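Long-range contacts in mosquitocidal toxin (Lysinibacillus sphaericus, PDB 2VSE), which kills mosquitoes, probably by ADP-ribosylating host proteins with a catalytic domain that is accompanied by four ricin-B-like lectin domains: residues K721-I726 against H763-T768; V803-Q808 against P816-Q821. All coordinates share one frame; numbering follows the deposited sequence.

Interaction 1: residues K721-I726 against H763-T768; sequences KTQAVI and HNIVAT
Gln-723 and Ala-767 face each other as a single beta bridge, and the backbone hydrogen bonds lie on both sides of it. Ala-724 N donates to Val-766 O over 2.9 Å, nearly straight at hydrogen (171°) and almost in line with the carbonyl. Thr-768 N reaches Thr-722 O, also at 2.9 Å, but this donor stands well above the carbonyl plane; the two chains run 136° apart and soon part. The same two oxygens take CA-H contacts: Ala-767 CA lies 3.2 Å from Thr-722 O, and Gln-723 CA approaches Val-766 O.

A second polar meeting involves Thr-768, whose OG1 is held between its own backbone N and carbonyl carbon (chi1 60°) and comes within 2.7 Å of Lys-721 O. The same torsion turns CG2 toward the backbone of Gln-723. A small beta-branched residue suits this buried spot, offering one polar and one methyl branch. Asn-718 OD1 accepts bonds from the N atoms of Thr-722 and Gln-723, consistent with a role in shaping the turn before Gln-723.

Apolar contact is modest. The CB and CG of Gln-723 cross Ile-765 CG2 obliquely, with CG 3.7 Å from that methyl, and the amide end follows, NE2 lying beside Ile-765 CD1; the glutamine packs along its whole length. On the buried side Ala-724 CB meets Val-766 CB at 4.4 Å, both resting on Leu-757.

Both assigned hydrogen bonds join main-chain groups, so the contact depends chiefly on backbone shape; the small Ala-767 is consistent with the close approach at the bridge.

Interaction 2: residues V803-Q808 against P816-Q821; sequences VLDVFQ and PIITYQ
Leu-804 and Thr-819 form a non-hydrogen-bonded pair of an antiparallel hairpin, with Val-806 and Ile-817 as the next pair on the same buried face. This face is the tightly packed part. Leu-804 CD2 lies 4.0 Å from Thr-819 CG2 and almost as near Ile-817 CG2, so one leucine branch touches both neighbours obliquely. Ile-817 has CG1 beside its backbone N (chi1 -47°), and its CD1 comes to 4.1 Å from Val-806 CG2. Trp-830 touches Leu-804, Val-806 and Ile-817, joining these branched aliphatic residues to the domain interior.

Between the strands, Val-803 and Tyr-820 exchange N-H...O bonds, the one from Val-803 N to Tyr-820 O being 2.8 Å long. Ile-818 N donates to Asp-805 O at 2.9 Å, whereas the return bond from Asp-805 N is weak (131° at hydrogen). Phe-807 N to Pro-816 O, at 3.2 Å, closes the series.

On the other face, Asp-805 is buried between Ile-818 and Tyr-820, all three pointing the same way. Asp-805 OD2 lies 3.6 Å from Tyr-820 CB, the carboxylate and ring planes being 68° apart, and accepts a bond from Gln-828 NE2, so this buried oxygen has a polar partner. Farther out the packing is looser: the partly exposed Phe-807 runs alongside Pro-816, its CD2 4.2 Å from Pro-816 CG, while Ile-818 CD1 sits at the ring edge.

Asp-805, bonded to Gln-828 of the Q-x-W motif that ends at Trp-830, resembles the sugar-pocket aspartate of ricin-B-type beta-trefoil lectins, where three of six hairpins cap the barrel; sugar binding here remains unproven.

Followed from the N terminus, the chain lays down 721-726, passes through 36 residues that include strands 737-742, 747-752 and 755-758, and returns at 763-768 to close interaction 1. Interaction 2 opens only later and closes a much shorter loop of seven residues, so the two contacts stand in series, neither nested nor crossed. They nevertheless touch in space, their centres about 9 Å apart. Val-766 N lies 2.9 Å from Ile-817 O and His-763 N 2.8 Å from Thr-819 O, both probable hydrogen bonds. Segment 763-768 therefore lies against 721-726 and also against 816-821, tying separate hairpin regions of one ricin-B-like domain together.

Interaction 1: residues K721-I726 against H763-T768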
# COMPACT_ATOMS: atom_id res chain seq x y z
N LYS A 721 1.93 -48.10 -15.24
CA LYS A 721 1.78 -47.51 -13.90
C LYS A 721 2.94 -47.94 -12.99
O LYS A 721 2.75 -48.23 -11.81
CB LYS A 721 0.42 -47.85 -13.24
CG LYS A 721 -0.81 -47.49 -14.07
CD LYS A 721 -2.08 -47.52 -13.22
CE LYS A 721 -3.32 -47.95 -14.01
NZ LYS A 721 -3.63 -46.99 -15.13
N THR A 722 4.14 -47.97 -13.56
CA THR A 722 5.33 -48.37 -12.80
C THR A 722 6.29 -47.23 -12.56
O THR A 722 6.95 -47.20 -11.53
CB THR A 722 6.09 -49.51 -13.48
OG1 THR A 722 6.33 -49.14 -14.85
CG2 THR A 722 5.30 -50.81 -13.41
N GLN A 723 6.37 -46.28 -13.49
CA GLN A 723 7.39 -45.22 -13.47
C GLN A 723 6.84 -43.86 -13.86
O GLN A 723 5.88 -43.76 -14.63
CB GLN A 723 8.52 -45.53 -14.45
CG GLN A 723 9.26 -46.86 -14.23
CD GLN A 723 10.18 -47.21 -15.41
OE1 GLN A 723 10.02 -46.70 -16.51
NE2 GLN A 723 11.15 -48.08 -15.15
N ALA A 724 7.45 -42.80 -13.32
CA ALA A 724 7.17 -41.46 -13.78
C ALA A 724 8.08 -41.18 -14.97
O ALA A 724 9.26 -41.55 -14.95
CB ALA A 724 7.43 -40.44 -12.69
N VAL A 725 7.54 -40.53 -16.00
CA VAL A 725 8.32 -40.09 -17.15
C VAL A 725 7.95 -38.66 -17.49
O VAL A 725 6.97 -38.11 -16.94
CB VAL A 725 8.06 -40.97 -18.42
CG1 VAL A 725 8.43 -42.45 -18.17
CG2 VAL A 725 6.59 -40.82 -18.90
N ILE A 726 8.69 -38.06 -18.42
CA ILE A 726 8.34 -36.74 -18.96
C ILE A 726 7.66 -36.96 -20.30
O ILE A 726 8.00 -37.88 -21.02
CB ILE A 726 9.59 -35.84 -19.18
CG1 ILE A 726 9.24 -34.35 -19.12
CG2 ILE A 726 10.29 -36.16 -20.52
CD1 ILE A 726 8.82 -33.82 -17.76
N HIS A 763 19.90 -41.51 -8.04
CA HIS A 763 20.25 -42.02 -9.41
C HIS A 763 19.15 -42.89 -10.05
O HIS A 763 19.25 -43.28 -11.19
CB HIS A 763 21.66 -42.71 -9.49
CG HIS A 763 22.41 -42.54 -10.81
ND1 HIS A 763 22.86 -43.61 -11.56
CD2 HIS A 763 22.85 -41.43 -11.47
CE1 HIS A 763 23.53 -43.18 -12.62
NE2 HIS A 763 23.53 -41.86 -12.62
N ASN A 764 18.08 -43.21 -9.32
CA ASN A 764 17.15 -44.22 -9.86
C ASN A 764 15.87 -43.62 -10.38
O ASN A 764 15.47 -42.55 -9.97
CB ASN A 764 16.92 -45.32 -8.85
CG ASN A 764 18.20 -46.03 -8.52
OD1 ASN A 764 19.13 -46.00 -9.30
ND2 ASN A 764 18.25 -46.67 -7.36
N ILE A 765 15.25 -44.28 -11.35
CA ILE A 765 13.95 -43.87 -11.82
C ILE A 765 12.92 -43.81 -10.67
O ILE A 765 12.88 -44.66 -9.79
CB ILE A 765 13.45 -44.81 -12.97
CG1 ILE A 765 14.36 -44.67 -14.21
CG2 ILE A 765 11.95 -44.57 -13.30
CD1 ILE A 765 14.26 -45.81 -15.24
N VAL A 766 12.09 -42.79 -10.70
CA VAL A 766 11.03 -42.64 -9.72
C VAL A 766 9.85 -43.55 -10.06
O VAL A 766 9.33 -43.50 -11.18
CB VAL A 766 10.60 -41.19 -9.67
CG1 VAL A 766 9.55 -40.99 -8.62
CG2 VAL A 766 11.83 -40.32 -9.37
N ALA A 767 9.45 -44.39 -9.11
CA ALA A 767 8.33 -45.32 -9.33
C ALA A 767 6.97 -44.66 -9.08
O ALA A 767 6.88 -43.57 -8.49
CB ALA A 767 8.47 -46.58 -8.47
N THR A 768 5.92 -45.32 -9.54
CA THR A 768 4.57 -44.99 -9.10
C THR A 768 4.09 -46.24 -8.39
O THR A 768 3.97 -47.27 -9.01
CB THR A 768 3.65 -44.64 -10.29
OG1 THR A 768 3.57 -45.76 -11.18
CG2 THR A 768 4.16 -43.41 -11.04

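Interaction 2: residues V803-Q808 against P816-Q821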
# COMPACT_ATOMS: atom_id res chain seq x y z
N VAL A 803 16.25 -34.89 -5.43
CA VAL A 803 15.13 -34.15 -5.98
C VAL A 803 14.72 -34.68 -7.37
O VAL A 803 15.54 -35.27 -8.10
CB VAL A 803 15.44 -32.63 -6.05
CG1 VAL A 803 16.06 -32.14 -4.72
CG2 VAL A 803 16.35 -32.28 -7.26
N LEU A 804 13.45 -34.50 -7.74
CA LEU A 804 12.99 -34.96 -9.04
C LEU A 804 13.80 -34.27 -10.12
O LEU A 804 14.08 -33.08 -10.03
CB LEU A 804 11.51 -34.69 -9.25
CG LEU A 804 10.53 -35.40 -8.32
CD1 LEU A 804 9.10 -35.08 -8.77
CD2 LEU A 804 10.81 -36.91 -8.31
N ASP A 805 14.15 -35.04 -11.16
CA ASP A 805 15.12 -34.61 -12.14
C ASP A 805 14.76 -35.32 -13.46
O ASP A 805 14.61 -36.55 -13.51
CB ASP A 805 16.52 -34.97 -11.64
CG ASP A 805 17.62 -34.79 -12.69
OD1 ASP A 805 17.45 -35.35 -13.81
OD2 ASP A 805 18.67 -34.14 -12.38
N VAL A 806 14.61 -34.54 -14.52
CA VAL A 806 14.39 -35.10 -15.86
C VAL A 806 15.71 -35.65 -16.37
O VAL A 806 16.65 -34.87 -16.65
CB VAL A 806 13.83 -34.05 -16.85
CG1 VAL A 806 13.57 -34.70 -18.24
CG2 VAL A 806 12.54 -33.42 -16.31
N PHE A 807 15.78 -36.98 -16.48
CA PHE A 807 17.02 -37.72 -16.70
C PHE A 807 17.87 -37.11 -17.80
O PHE A 807 17.39 -36.93 -18.93
CB PHE A 807 16.70 -39.18 -17.02
CG PHE A 807 17.86 -39.98 -17.54
CD1 PHE A 807 19.05 -40.07 -16.83
CD2 PHE A 807 17.75 -40.68 -18.73
CE1 PHE A 807 20.10 -40.82 -17.30
CE2 PHE A 807 18.79 -41.46 -19.21
CZ PHE A 807 19.98 -41.53 -18.50
N GLN A 808 19.12 -36.78 -17.47
CA GLN A 808 20.09 -36.35 -18.48
C GLN A 808 19.71 -35.01 -19.13
O GLN A 808 20.33 -34.57 -20.08
CB GLN A 808 20.31 -37.43 -19.56
CG GLN A 808 21.42 -38.37 -19.22
CD GLN A 808 21.71 -39.42 -20.27
OE1 GLN A 808 20.94 -39.66 -21.21
NE2 GLN A 808 22.84 -40.05 -20.12
N PRO A 816 12.65 -41.04 -18.52
CA PRO A 816 12.25 -41.21 -17.12
C PRO A 816 12.56 -40.00 -16.24
O PRO A 816 13.45 -39.21 -16.56
CB PRO A 816 13.10 -42.40 -16.66
CG PRO A 816 14.18 -42.49 -17.61
CD PRO A 816 13.66 -42.03 -18.92
N ILE A 817 11.81 -39.87 -15.14
CA ILE A 817 12.15 -38.95 -14.06
C ILE A 817 12.97 -39.80 -13.10
O ILE A 817 12.58 -40.93 -12.81
CB ILE A 817 10.86 -38.40 -13.37
CG1 ILE A 817 9.84 -37.93 -14.41
CG2 ILE A 817 11.16 -37.25 -12.41
CD1 ILE A 817 10.25 -36.67 -15.20
N ILE A 818 14.13 -39.29 -12.70
CA ILE A 818 14.98 -39.94 -11.68
C ILE A 818 15.01 -39.02 -10.46
O ILE A 818 14.35 -37.95 -10.46
CB ILE A 818 16.42 -40.20 -12.18
CG1 ILE A 818 17.09 -38.90 -12.63
CG2 ILE A 818 16.45 -41.26 -13.30
CD1 ILE A 818 18.61 -38.95 -12.62
N THR A 819 15.72 -39.43 -9.41
CA THR A 819 16.04 -38.45 -8.36
C THR A 819 17.54 -38.28 -8.34
O THR A 819 18.26 -39.24 -8.52
CB THR A 819 15.57 -38.85 -6.97
OG1 THR A 819 16.01 -40.19 -6.69
CG2 THR A 819 14.05 -38.75 -6.85
N TYR A 820 17.99 -37.06 -8.10
CA TYR A 820 19.38 -36.72 -8.22
C TYR A 820 19.67 -35.61 -7.24
O TYR A 820 18.74 -34.94 -6.77
CB TYR A 820 19.68 -36.27 -9.67
CG TYR A 820 21.13 -36.44 -10.04
CD1 TYR A 820 21.70 -37.69 -10.08
CD2 TYR A 820 21.94 -35.34 -10.30
CE1 TYR A 820 23.05 -37.86 -10.39
CE2 TYR A 820 23.28 -35.49 -10.59
CZ TYR A 820 23.82 -36.76 -10.65
OH TYR A 820 25.15 -36.94 -10.95
N GLN A 821 20.94 -35.41 -6.94
CA GLN A 821 21.34 -34.28 -6.10
C GLN A 821 20.88 -32.96 -6.72
O GLN A 821 20.82 -32.81 -7.95
CB GLN A 821 22.85 -34.24 -5.92
CG GLN A 821 23.37 -35.38 -5.05
CD GLN A 821 23.72 -36.68 -5.84
OE1 GLN A 821 23.24 -36.93 -6.97
NE2 GLN A 821 24.57 -37.51 -5.21